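Local atomic coordinates of putative xanthine dehydrogenase YAGS fad-binding subunit (Escherichia coli, PDB entry 5G5G), a protein that binds a dioxothiomolybdenum centre through pterin cytosine dinucleotide and probably acts as the molybdenum-carrying subunit of a periplasmic aldehyde oxidase. Residues V595-G600 with L724-P729; L430-V435 with N704-T710; P192-V198 with P265-L270; L444-G448 with E570-F574. All coordinates share one frame; numbering follows the deposited sequence.

Contact 1: V595-G600 with L724-P729; sequences VHSATG and LLDKLP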
loop_
_atom_site.group_PDB
_atom_site.type_symbol
_atom_site.label_atom_id
_atom_site.label_comp_id
_atom_site.label_asym_id
_atom_site.label_seq_id
_atom_site.Cartn_x
_atom_site.Cartn_y
_atom_site.Cartn_z
ATOM N N VAL C 595 -1.470 -11.378 -20.841
ATOM C CA VAL C 595 -1.046 -10.076 -21.364
ATOM C C VAL C 595 -2.031 -9.743 -22.480
ATOM O O VAL C 595 -2.219 -10.527 -23.425
ATOM C CB VAL C 595 0.401 -10.061 -21.874
ATOM C CG1 VAL C 595 0.752 -8.687 -22.487
ATOM C CG2 VAL C 595 1.390 -10.423 -20.745
ATOM N N HIS C 596 -2.675 -8.600 -22.357
ATOM C CA HIS C 596 -3.661 -8.253 -23.372
ATOM C C HIS C 596 -2.982 -8.015 -24.721
ATOM O O HIS C 596 -2.050 -7.191 -24.851
ATOM C CB HIS C 596 -4.528 -7.059 -22.938
ATOM C CG HIS C 596 -5.802 -6.963 -23.706
ATOM N ND1 HIS C 596 -5.851 -6.490 -24.985
ATOM C CD2 HIS C 596 -7.072 -7.297 -23.378
ATOM C CE1 HIS C 596 -7.088 -6.550 -25.441
ATOM N NE2 HIS C 596 -7.855 -7.026 -24.472
ATOM N N SER C 597 -3.413 -8.748 -25.736
ATOM C CA SER C 597 -2.705 -8.727 -27.022
ATOM C C SER C 597 -2.792 -7.377 -27.701
ATOM O O SER C 597 -1.945 -7.068 -28.549
ATOM C CB SER C 597 -3.161 -9.820 -27.970
ATOM O OG SER C 597 -4.506 -9.611 -28.370
ATOM N N ALA C 598 -3.844 -6.620 -27.403
ATOM C CA ALA C 598 -3.956 -5.255 -27.896
ATOM C C ALA C 598 -3.268 -4.202 -27.057
ATOM O O ALA C 598 -2.445 -3.481 -27.612
ATOM C CB ALA C 598 -5.411 -4.839 -28.155
ATOM N N THR C 599 -3.606 -4.117 -25.762
ATOM C CA THR C 599 -3.258 -2.973 -24.921
ATOM C C THR C 599 -1.972 -3.201 -24.143
ATOM O O THR C 599 -1.429 -2.245 -23.608
ATOM C CB THR C 599 -4.336 -2.680 -23.858
ATOM O OG1 THR C 599 -4.468 -3.826 -22.973
ATOM C CG2 THR C 599 -5.630 -2.324 -24.554
ATOM N N GLY C 600 -1.533 -4.456 -24.030
ATOM C CA GLY C 600 -0.363 -4.775 -23.202
ATOM C C GLY C 600 -0.552 -4.852 -21.706
ATOM O O GLY C 600 0.422 -5.053 -20.954
ATOM N N LEU C 724 5.939 -3.084 -23.421
ATOM C CA LEU C 724 5.562 -4.236 -24.247
ATOM C C LEU C 724 4.921 -3.862 -25.558
ATOM O O LEU C 724 5.072 -4.591 -26.573
ATOM C CB LEU C 724 4.538 -5.089 -23.472
ATOM C CG LEU C 724 4.900 -5.620 -22.090
ATOM C CD1 LEU C 724 3.763 -6.438 -21.458
ATOM C CD2 LEU C 724 6.130 -6.502 -22.186
ATOM N N LEU C 725 4.217 -2.730 -25.565
ATOM C CA LEU C 725 3.220 -2.431 -26.609
ATOM C C LEU C 725 3.738 -2.576 -28.058
ATOM O O LEU C 725 3.104 -3.197 -28.915
ATOM C CB LEU C 725 2.701 -1.002 -26.363
ATOM C CG LEU C 725 1.379 -0.572 -26.963
ATOM C CD1 LEU C 725 0.248 -1.464 -26.496
ATOM C CD2 LEU C 725 1.121 0.858 -26.507
ATOM N N ASP C 726 4.888 -2.000 -28.343
ATOM C CA ASP C 726 5.391 -2.034 -29.721
ATOM C C ASP C 726 5.982 -3.384 -30.185
ATOM O O ASP C 726 6.440 -3.454 -31.322
ATOM C CB ASP C 726 6.344 -0.858 -30.013
ATOM C CG ASP C 726 7.700 -0.989 -29.325
ATOM O OD1 ASP C 726 7.964 -2.017 -28.678
ATOM O OD2 ASP C 726 8.503 -0.023 -29.419
ATOM N N LYS C 727 5.970 -4.424 -29.351
ATOM C CA LYS C 727 6.313 -5.806 -29.804
ATOM C C LYS C 727 5.192 -6.863 -29.651
ATOM O O LYS C 727 5.453 -8.058 -29.820
ATOM C CB LYS C 727 7.633 -6.262 -29.156
ATOM C CG LYS C 727 8.838 -5.431 -29.640
ATOM C CD LYS C 727 10.216 -5.813 -29.080
ATOM C CE LYS C 727 10.370 -5.498 -27.583
ATOM N NZ LYS C 727 10.667 -4.074 -27.224
ATOM N N LEU C 728 3.951 -6.431 -29.420
ATOM C CA LEU C 728 2.787 -7.326 -29.389
ATOM C C LEU C 728 2.245 -7.646 -30.809
ATOM O O LEU C 728 2.639 -6.982 -31.800
ATOM C CB LEU C 728 1.691 -6.691 -28.564
ATOM C CG LEU C 728 2.038 -6.499 -27.119
ATOM C CD1 LEU C 728 0.914 -5.691 -26.508
ATOM C CD2 LEU C 728 2.212 -7.845 -26.427
ATOM N N PRO C 729 1.295 -8.617 -30.909
ATOM C CA PRO C 729 0.842 -8.987 -32.249
ATOM C C PRO C 729 -0.003 -7.867 -32.887
ATOM O O PRO C 729 -0.384 -6.904 -32.216
ATOM C CB PRO C 729 0.004 -10.265 -32.008
ATOM C CG PRO C 729 0.336 -10.730 -30.604
ATOM C CD PRO C 729 0.592 -9.425 -29.885
#
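L724, L725 and L728 turn their branches onto the loop that closes the hairpin between strands 584-596 and 602-612, and each uses a CD1 methyl. L728 comes in centrally: CD1 ends 3.7 Å from G600 CA, while CB lies beside S597 O. Positive phi favours glycine at G600, and a side chain there would point into the leucines. L725 holds CG anti to the backbone N (chi1 -160°), which carries CD1 to the loop carbonyls, 3.4 Å from T599 O and 3.5 Å from A598 O. Nearer the strand, V595 and L724 cross obliquely, V595 CG1 meeting L724 CD1 at 3.9 Å; at the other end P729 CD rests 3.7 Å from S597 O. The loop is tied internally by G600 N to H596 O (2.9 Å) and by A598 N to H596 ND1 (3.1 Å). Helix 698-710 adds A709 and T710 beneath V595. No hydrogen bond joins the two segments, so the C-terminal tail is held here by methyl and methylene groups mostly laid against backbone. The carbonyls of S597 and A598 each accept a hydrogen bond from basic side chains of another protein chain, so this apolar patch borders a subunit interface.

Contact 2: L430-V435 with N704-T710; sequences LVGHGV and NAVYNAT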
loop_
_atom_site.group_PDB
_atom_site.type_symbol
_atom_site.label_atom_id
_atom_site.label_comp_id
_atom_site.label_asym_id
_atom_site.label_seq_id
_atom_site.Cartn_x
_atom_site.Cartn_y
_atom_site.Cartn_z
ATOM N N LEU C 430 -2.848 -13.111 -24.250
ATOM C CA LEU C 430 -1.694 -14.015 -24.384
ATOM C C LEU C 430 -1.409 -14.569 -23.006
ATOM O O LEU C 430 -1.295 -13.802 -22.035
ATOM C CB LEU C 430 -0.464 -13.280 -24.902
ATOM C CG LEU C 430 -0.556 -12.774 -26.335
ATOM C CD1 LEU C 430 0.310 -11.534 -26.574
ATOM C CD2 LEU C 430 -0.187 -13.893 -27.292
ATOM N N VAL C 431 -1.341 -15.891 -22.899
ATOM C CA VAL C 431 -1.080 -16.560 -21.622
ATOM C C VAL C 431 0.336 -17.082 -21.552
ATOM O O VAL C 431 0.872 -17.642 -22.543
ATOM C CB VAL C 431 -2.036 -17.727 -21.434
ATOM C CG1 VAL C 431 -1.767 -18.428 -20.133
ATOM C CG2 VAL C 431 -3.488 -17.200 -21.479
ATOM N N GLY C 432 0.944 -16.905 -20.395
ATOM C CA GLY C 432 2.295 -17.378 -20.152
ATOM C C GLY C 432 2.470 -17.932 -18.763
ATOM O O GLY C 432 1.745 -17.558 -17.831
ATOM N N HIS C 433 3.465 -18.826 -18.640
ATOM C CA HIS C 433 3.847 -19.486 -17.426
ATOM C C HIS C 433 5.306 -19.200 -17.142
ATOM O O HIS C 433 6.127 -19.226 -18.069
ATOM C CB HIS C 433 3.613 -21.005 -17.544
ATOM C CG HIS C 433 2.204 -21.362 -17.874
ATOM N ND1 HIS C 433 1.759 -21.510 -19.171
ATOM C CD2 HIS C 433 1.108 -21.489 -17.081
ATOM C CE1 HIS C 433 0.470 -21.804 -19.164
ATOM N NE2 HIS C 433 0.039 -21.739 -17.911
ATOM N N GLY C 434 5.609 -18.856 -15.897
ATOM C CA GLY C 434 6.971 -18.544 -15.447
ATOM C C GLY C 434 7.285 -19.146 -14.102
ATOM O O GLY C 434 6.387 -19.404 -13.287
ATOM N N VAL C 435 8.588 -19.355 -13.865
ATOM C CA VAL C 435 9.059 -19.830 -12.604
ATOM C C VAL C 435 10.251 -19.041 -12.142
ATOM O O VAL C 435 11.024 -18.525 -12.971
ATOM C CB VAL C 435 9.436 -21.338 -12.689
ATOM C CG1 VAL C 435 10.568 -21.568 -13.703
ATOM C CG2 VAL C 435 9.777 -21.935 -11.339
ATOM N N ASN C 704 9.202 -13.601 -15.944
ATOM C CA ASN C 704 9.472 -14.750 -16.761
ATOM C C ASN C 704 8.168 -15.257 -17.444
ATOM O O ASN C 704 8.195 -15.720 -18.572
ATOM C CB ASN C 704 10.110 -15.812 -15.922
ATOM C CG ASN C 704 11.565 -15.460 -15.499
ATOM O OD1 ASN C 704 12.224 -14.628 -16.096
ATOM N ND2 ASN C 704 12.048 -16.139 -14.509
ATOM N N ALA C 705 7.046 -15.175 -16.732
ATOM C CA ALA C 705 5.724 -15.520 -17.292
ATOM C C ALA C 705 5.313 -14.555 -18.375
ATOM O O ALA C 705 4.749 -14.958 -19.376
ATOM C CB ALA C 705 4.648 -15.589 -16.178
ATOM N N VAL C 706 5.552 -13.251 -18.170
ATOM C CA VAL C 706 5.326 -12.267 -19.239
ATOM C C VAL C 706 6.167 -12.547 -20.487
ATOM O O VAL C 706 5.658 -12.467 -21.614
ATOM C CB VAL C 706 5.558 -10.822 -18.743
ATOM C CG1 VAL C 706 5.563 -9.836 -19.899
ATOM C CG2 VAL C 706 4.514 -10.418 -17.666
ATOM N N TYR C 707 7.441 -12.908 -20.273
ATOM C CA TYR C 707 8.266 -13.327 -21.396
ATOM C C TYR C 707 7.651 -14.538 -22.109
ATOM O O TYR C 707 7.557 -14.576 -23.354
ATOM C CB TYR C 707 9.693 -13.650 -20.987
ATOM C CG TYR C 707 10.483 -14.208 -22.154
ATOM C CD1 TYR C 707 10.829 -13.394 -23.229
ATOM C CD2 TYR C 707 10.865 -15.546 -22.206
ATOM C CE1 TYR C 707 11.523 -13.888 -24.331
ATOM C CE2 TYR C 707 11.561 -16.025 -23.307
ATOM C CZ TYR C 707 11.879 -15.198 -24.354
ATOM O OH TYR C 707 12.562 -15.664 -25.426
ATOM N N ASN C 708 7.286 -15.555 -21.335
ATOM C CA ASN C 708 6.694 -16.736 -21.937
ATOM C C ASN C 708 5.388 -16.363 -22.685
ATOM O O ASN C 708 5.067 -16.912 -23.747
ATOM C CB ASN C 708 6.434 -17.797 -20.879
ATOM C CG ASN C 708 5.834 -19.068 -21.459
ATOM O OD1 ASN C 708 4.651 -19.352 -21.274
ATOM N ND2 ASN C 708 6.634 -19.811 -22.220
ATOM N N ALA C 709 4.632 -15.402 -22.164
ATOM C CA ALA C 709 3.393 -14.999 -22.883
ATOM C C ALA C 709 3.588 -14.258 -24.171
ATOM O O ALA C 709 2.764 -14.405 -25.087
ATOM C CB ALA C 709 2.511 -14.174 -21.979
ATOM N N THR C 710 4.632 -13.424 -24.237
ATOM C CA THR C 710 4.783 -12.457 -25.287
ATOM C C THR C 710 6.025 -12.615 -26.156
ATOM O O THR C 710 6.076 -12.054 -27.230
ATOM C CB THR C 710 4.871 -11.036 -24.720
ATOM O OG1 THR C 710 5.986 -10.909 -23.816
ATOM C CG2 THR C 710 3.597 -10.673 -23.938
HETATM O O HOH W 1 2.788 -19.620 -23.219
HETATM O O HOH W 2 1.453 -17.124 -25.344
#
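V435 O lies close to the plane of the N704 amide and takes a hydrogen bond from N704 ND2 at 3.0 Å; ND2 also serves E362 O. The N708 amide is turned 52° against the H433 ring and takes the H433 backbone N on OD1 at 2.9 Å, the donor tilted 34° from the carbonyl plane. N704 holds one end and N708 the middle of a helix-on-sheet packing, in which the axes of helix segment 704-710 and strand segment 430-435 approach to 5.5 Å, running obliquely antiparallel. So close an approach depends on glycines. A CB on G432 would run into A705 O and A709 N, and one on G434 into A705 N; the methyls of A705 and A709 sit on the strand backbone, A705 CB 3.4 Å from G434 N and A709 CB 3.5 Å from G432 N. L430 CB presses on A709 O at the helix end. N708 reaches the strand because its CG is anti to its backbone N (chi1 -179°), and ND2 binds N418 O, fixing which way the amide faces. H433 NE2 turns to E592. A water completes the grip on N708 OD1, donating to it over 2.7 Å and to V431 O over 2.8 Å.

Contact 3: P192-V198 with P265-L270; sequences PHASMAV and PVKVML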
loop_
_atom_site.group_PDB
_atom_site.type_symbol
_atom_site.label_atom_id
_atom_site.label_comp_id
_atom_site.label_asym_id
_atom_site.label_seq_id
_atom_site.Cartn_x
_atom_site.Cartn_y
_atom_site.Cartn_z
ATOM N N PRO C 192 -0.405 5.124 8.862
ATOM C CA PRO C 192 0.625 6.129 8.798
ATOM C C PRO C 192 1.431 6.076 10.075
ATOM O O PRO C 192 0.861 5.831 11.169
ATOM C CB PRO C 192 -0.204 7.463 8.730
ATOM C CG PRO C 192 -1.490 7.091 8.070
ATOM C CD PRO C 192 -1.747 5.708 8.675
ATOM N N HIS C 193 2.700 6.419 9.980
ATOM C CA HIS C 193 3.527 6.502 11.163
ATOM C C HIS C 193 2.874 7.499 12.136
ATOM O O HIS C 193 2.454 8.584 11.752
ATOM C CB HIS C 193 4.923 7.014 10.831
ATOM C CG HIS C 193 5.747 6.082 10.016
ATOM N ND1 HIS C 193 5.465 5.769 8.709
ATOM C CD2 HIS C 193 6.854 5.376 10.335
ATOM C CE1 HIS C 193 6.369 4.923 8.258
ATOM N NE2 HIS C 193 7.231 4.676 9.219
ATOM N N ALA C 194 2.787 7.103 13.404
ATOM C CA ALA C 194 2.237 7.960 14.442
ATOM C C ALA C 194 2.730 7.641 15.832
ATOM O O ALA C 194 3.035 6.483 16.126
ATOM C CB ALA C 194 0.709 7.890 14.422
ATOM N N SER C 195 2.732 8.662 16.697
ATOM C CA SER C 195 3.178 8.507 18.081
ATOM C C SER C 195 2.435 9.481 18.976
ATOM O O SER C 195 2.029 10.584 18.538
ATOM C CB SER C 195 4.693 8.769 18.228
ATOM O OG SER C 195 5.499 7.889 17.454
ATOM N N MET C 196 2.278 9.108 20.222
ATOM C CA MET C 196 1.788 10.004 21.278
ATOM C C MET C 196 2.764 9.974 22.425
ATOM O O MET C 196 3.186 8.882 22.864
ATOM C CB MET C 196 0.395 9.597 21.763
ATOM C CG MET C 196 -0.135 10.524 22.823
ATOM S SD MET C 196 -1.848 10.244 23.270
ATOM C CE MET C 196 -1.642 8.837 24.349
ATOM N N ALA C 197 3.140 11.161 22.914
ATOM C CA ALA C 197 4.070 11.277 24.052
ATOM C C ALA C 197 3.408 11.892 25.243
ATOM O O ALA C 197 2.666 12.857 25.097
ATOM C CB ALA C 197 5.274 12.081 23.671
ATOM N N VAL C 198 3.722 11.385 26.426
ATOM C CA VAL C 198 3.359 11.977 27.727
ATOM C C VAL C 198 4.628 11.968 28.568
ATOM O O VAL C 198 5.294 10.895 28.737
ATOM C CB VAL C 198 2.293 11.135 28.502
ATOM C CG1 VAL C 198 1.995 11.647 29.905
ATOM C CG2 VAL C 198 1.011 11.024 27.732
ATOM N N PRO C 265 0.358 16.138 26.907
ATOM C CA PRO C 265 0.577 15.088 25.892
ATOM C C PRO C 265 0.307 15.641 24.461
ATOM O O PRO C 265 -0.511 16.562 24.267
ATOM C CB PRO C 265 -0.450 14.002 26.233
ATOM C CG PRO C 265 -0.837 14.266 27.634
ATOM C CD PRO C 265 -0.658 15.743 27.893
ATOM N N VAL C 266 1.068 15.125 23.514
ATOM C CA VAL C 266 0.957 15.528 22.122
ATOM C C VAL C 266 0.989 14.273 21.279
ATOM O O VAL C 266 1.801 13.387 21.518
ATOM C CB VAL C 266 2.107 16.467 21.695
ATOM C CG1 VAL C 266 2.028 16.785 20.191
ATOM C CG2 VAL C 266 2.112 17.738 22.545
ATOM N N LYS C 267 0.106 14.208 20.293
ATOM C CA LYS C 267 0.152 13.131 19.296
ATOM C C LYS C 267 0.388 13.668 17.915
ATOM O O LYS C 267 -0.045 14.779 17.580
ATOM C CB LYS C 267 -1.079 12.249 19.356
ATOM C CG LYS C 267 -2.379 12.911 19.168
ATOM C CD LYS C 267 -3.464 11.857 19.343
ATOM C CE LYS C 267 -4.792 12.263 18.823
ATOM N NZ LYS C 267 -5.829 11.195 18.824
ATOM N N VAL C 268 1.158 12.927 17.161
ATOM C CA VAL C 268 1.655 13.325 15.839
ATOM C C VAL C 268 1.521 12.142 14.878
ATOM O O VAL C 268 1.987 11.043 15.192
ATOM C CB VAL C 268 3.153 13.693 15.898
ATOM C CG1 VAL C 268 3.683 14.045 14.506
ATOM C CG2 VAL C 268 3.374 14.868 16.855
ATOM N N MET C 269 0.865 12.357 13.746
ATOM C CA MET C 269 0.827 11.379 12.665
ATOM C C MET C 269 1.506 12.004 11.441
ATOM O O MET C 269 1.303 13.204 11.159
ATOM C CB MET C 269 -0.615 11.062 12.307
ATOM C CG MET C 269 -0.761 9.996 11.236
ATOM S SD MET C 269 -2.514 9.571 10.874
ATOM C CE MET C 269 -3.014 9.240 12.536
ATOM N N LEU C 270 2.294 11.237 10.731
ATOM C CA LEU C 270 2.868 11.720 9.458
ATOM C C LEU C 270 1.764 11.626 8.391
ATOM O O LEU C 270 1.261 10.533 8.104
ATOM C CB LEU C 270 4.068 10.894 9.046
ATOM C CG LEU C 270 5.188 10.754 10.084
ATOM C CD1 LEU C 270 6.389 10.064 9.453
ATOM C CD2 LEU C 270 5.583 12.105 10.544
#
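M269 lays its thioether against the ring of P192, with CG 3.6 Å and SD 3.8 Å from P192 CB. Beside it A194 offers a methyl, its CB 4.0 Å from M269 CB, and past this low spot the methionine chain, CG anti to the backbone N (chi1 -177°), extends to the proline and turns about the CG-SD bond. Replacing M269 by an alanine removes CG and SD and would probably open a gap beside P192, leaving that ring without this flank of its packing. At the same end H193 CB fits against L270 CD1 at 3.7 Å, while its ring leads off to G244 O. On the A194/M269 face the M196 and K267 stems pack CB to CB, and at the far end V198 and P265 lie side by side, V198 CG2 3.6 Å from P265 CB. Between runs an antiparallel beta ladder, with S195-V268 and A197-V266 as hydrogen-bonded pairs; V268 N to S195 O is 2.9 Å. Backbone amides thus join the strands and apolar side chains close the ends, while S195 OG bonds D251 of helix 250-262, and K267 links this seven-stranded sheet to the Y39 loop and another protein chain.

Contact 4: L444-G448 with E570-F574; sequences LEKSG and ESIEF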
loop_
_atom_site.group_PDB
_atom_site.type_symbol
_atom_site.label_atom_id
_atom_site.label_comp_id
_atom_site.label_asym_id
_atom_site.label_seq_id
_atom_site.Cartn_x
_atom_site.Cartn_y
_atom_site.Cartn_z
ATOM N N LEU C 444 19.677 -15.503 13.594
ATOM C CA LEU C 444 19.398 -15.776 14.978
ATOM C C LEU C 444 19.837 -14.590 15.812
ATOM O O LEU C 444 20.904 -14.068 15.583
ATOM C CB LEU C 444 20.190 -16.976 15.457
ATOM C CG LEU C 444 19.847 -18.375 14.931
ATOM C CD1 LEU C 444 18.358 -18.648 14.972
ATOM C CD2 LEU C 444 20.402 -18.608 13.539
ATOM N N GLU C 445 19.053 -14.241 16.818
ATOM C CA GLU C 445 19.324 -13.125 17.706
ATOM C C GLU C 445 18.758 -13.484 19.086
ATOM O O GLU C 445 17.799 -14.266 19.189
ATOM C CB GLU C 445 18.655 -11.862 17.179
ATOM C CG GLU C 445 19.191 -11.278 15.861
ATOM C CD GLU C 445 20.644 -10.777 15.919
ATOM O OE1 GLU C 445 21.085 -10.295 17.009
ATOM O OE2 GLU C 445 21.350 -10.885 14.864
ATOM N N LYS C 446 19.398 -12.999 20.145
ATOM C CA LYS C 446 18.929 -13.249 21.493
ATOM C C LYS C 446 17.514 -12.732 21.734
ATOM O O LYS C 446 17.166 -11.627 21.261
ATOM C CB LYS C 446 19.880 -12.550 22.490
ATOM C CG LYS C 446 19.536 -12.726 23.957
ATOM C CD LYS C 446 20.481 -11.941 24.870
ATOM C CE LYS C 446 20.237 -12.280 26.350
ATOM N NZ LYS C 446 21.131 -11.505 27.266
ATOM N N SER C 447 16.714 -13.496 22.493
ATOM C CA SER C 447 15.362 -13.108 22.764
ATOM C C SER C 447 14.873 -13.657 24.066
ATOM O O SER C 447 15.140 -14.810 24.388
ATOM C CB SER C 447 14.454 -13.578 21.637
ATOM O OG SER C 447 13.148 -12.991 21.720
ATOM N N GLY C 448 14.120 -12.855 24.812
ATOM C CA GLY C 448 13.633 -13.242 26.131
ATOM C C GLY C 448 12.151 -13.051 26.351
ATOM O O GLY C 448 11.471 -12.392 25.568
ATOM N N GLU C 570 13.367 -15.793 31.213
ATOM C CA GLU C 570 14.596 -16.310 30.607
ATOM C C GLU C 570 14.749 -15.797 29.188
ATOM O O GLU C 570 13.816 -15.377 28.573
ATOM C CB GLU C 570 14.590 -17.859 30.564
ATOM C CG GLU C 570 14.446 -18.574 31.889
ATOM C CD GLU C 570 15.654 -18.493 32.803
ATOM O OE1 GLU C 570 16.793 -18.449 32.291
ATOM O OE2 GLU C 570 15.449 -18.558 34.027
ATOM N N SER C 571 15.961 -15.933 28.685
ATOM C CA SER C 571 16.278 -15.669 27.310
ATOM C C SER C 571 16.956 -16.877 26.667
ATOM O O SER C 571 17.562 -17.700 27.349
ATOM C CB SER C 571 17.212 -14.476 27.206
ATOM O OG SER C 571 16.514 -13.299 27.591
ATOM N N ILE C 572 16.820 -16.931 25.354
ATOM C CA ILE C 572 17.637 -17.781 24.525
ATOM C C ILE C 572 18.745 -16.985 23.866
ATOM O O ILE C 572 18.503 -15.877 23.333
ATOM C CB ILE C 572 16.779 -18.539 23.526
ATOM C CG1 ILE C 572 17.652 -19.586 22.830
ATOM C CG2 ILE C 572 16.075 -17.659 22.517
ATOM C CD1 ILE C 572 16.997 -20.886 22.618
ATOM N N GLU C 573 19.940 -17.571 23.851
ATOM C CA GLU C 573 21.097 -17.021 23.160
ATOM C C GLU C 573 21.609 -18.079 22.229
ATOM O O GLU C 573 21.434 -19.253 22.504
ATOM C CB GLU C 573 22.220 -16.733 24.153
ATOM C CG GLU C 573 21.885 -15.683 25.182
ATOM C CD GLU C 573 23.087 -15.370 26.049
ATOM O OE1 GLU C 573 23.720 -16.324 26.534
ATOM O OE2 GLU C 573 23.387 -14.188 26.222
ATOM N N PHE C 574 22.262 -17.647 21.163
ATOM C CA PHE C 574 22.709 -18.557 20.096
ATOM C C PHE C 574 24.209 -18.574 19.940
ATOM O O PHE C 574 24.840 -17.547 19.954
ATOM C CB PHE C 574 22.033 -18.196 18.790
ATOM C CG PHE C 574 20.554 -18.396 18.814
ATOM C CD1 PHE C 574 19.999 -19.631 18.521
ATOM C CD2 PHE C 574 19.706 -17.370 19.220
ATOM C CE1 PHE C 574 18.607 -19.831 18.592
ATOM C CE2 PHE C 574 18.313 -17.551 19.284
ATOM C CZ PHE C 574 17.771 -18.790 18.962
#
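L444 lies over one face of the F574 ring, a CH-pi contact with L444 CB 3.9 Å from the ring centroid. The two side chains meet at about a right angle, and L444 CD1 carries the cover on to F574 CE1. At the ring edge stands E445 O, 3.3 Å from F574 CE2. A serine in place of F574 would probably leave L444 without its apolar platform and open a gap beside E445 O. The backbone bonds form a short antiparallel ladder: S447 and I572 are a hydrogen-bonded pair, S447 N to I572 O at 3.1 Å and I572 N to S447 O at 2.9 Å. Next comes the non-hydrogen-bonded pair G448-S571, where S571 OG stands 3.2 Å from G448 CA and would collide with a CB there. The charged contact is looser. K446, stretched with CG anti to its backbone N (chi1 -179°), runs alongside E573, and K446 NZ makes a long salt bridge to E573 OE2 (3.7 Å). Strand 566-574 lies between 447-453 and the N-terminal strand 2-3, with M1 bonding to S571 and E573 and F3 to E573 along its other edge; helix 511-534 packs beneath S447 and I572 through T514 and S517.

Overall arrangement
Contacts 1 and 2 form one continuous buried region: V595 N probably bonds to L430 O where strands 584-596 and 429-441 run side by side, and T710 packs on V595 and L728. Their chemistry differs, contact 1 being apolar against backbone and bordered by another protein chain, contact 2 relying on glycines, asparagines and water beneath a helix. Contacts 3 and 4 are antiparallel strand pairings in two other sheets, about 21 Å apart at their nearest atoms. Contact 3 is the more deeply buried, with a longer ladder, whereas contact 4 is partly exposed and adds a charged pair and an aromatic face. Along the chain, contact 4 is nested within the loop closed by contact 2.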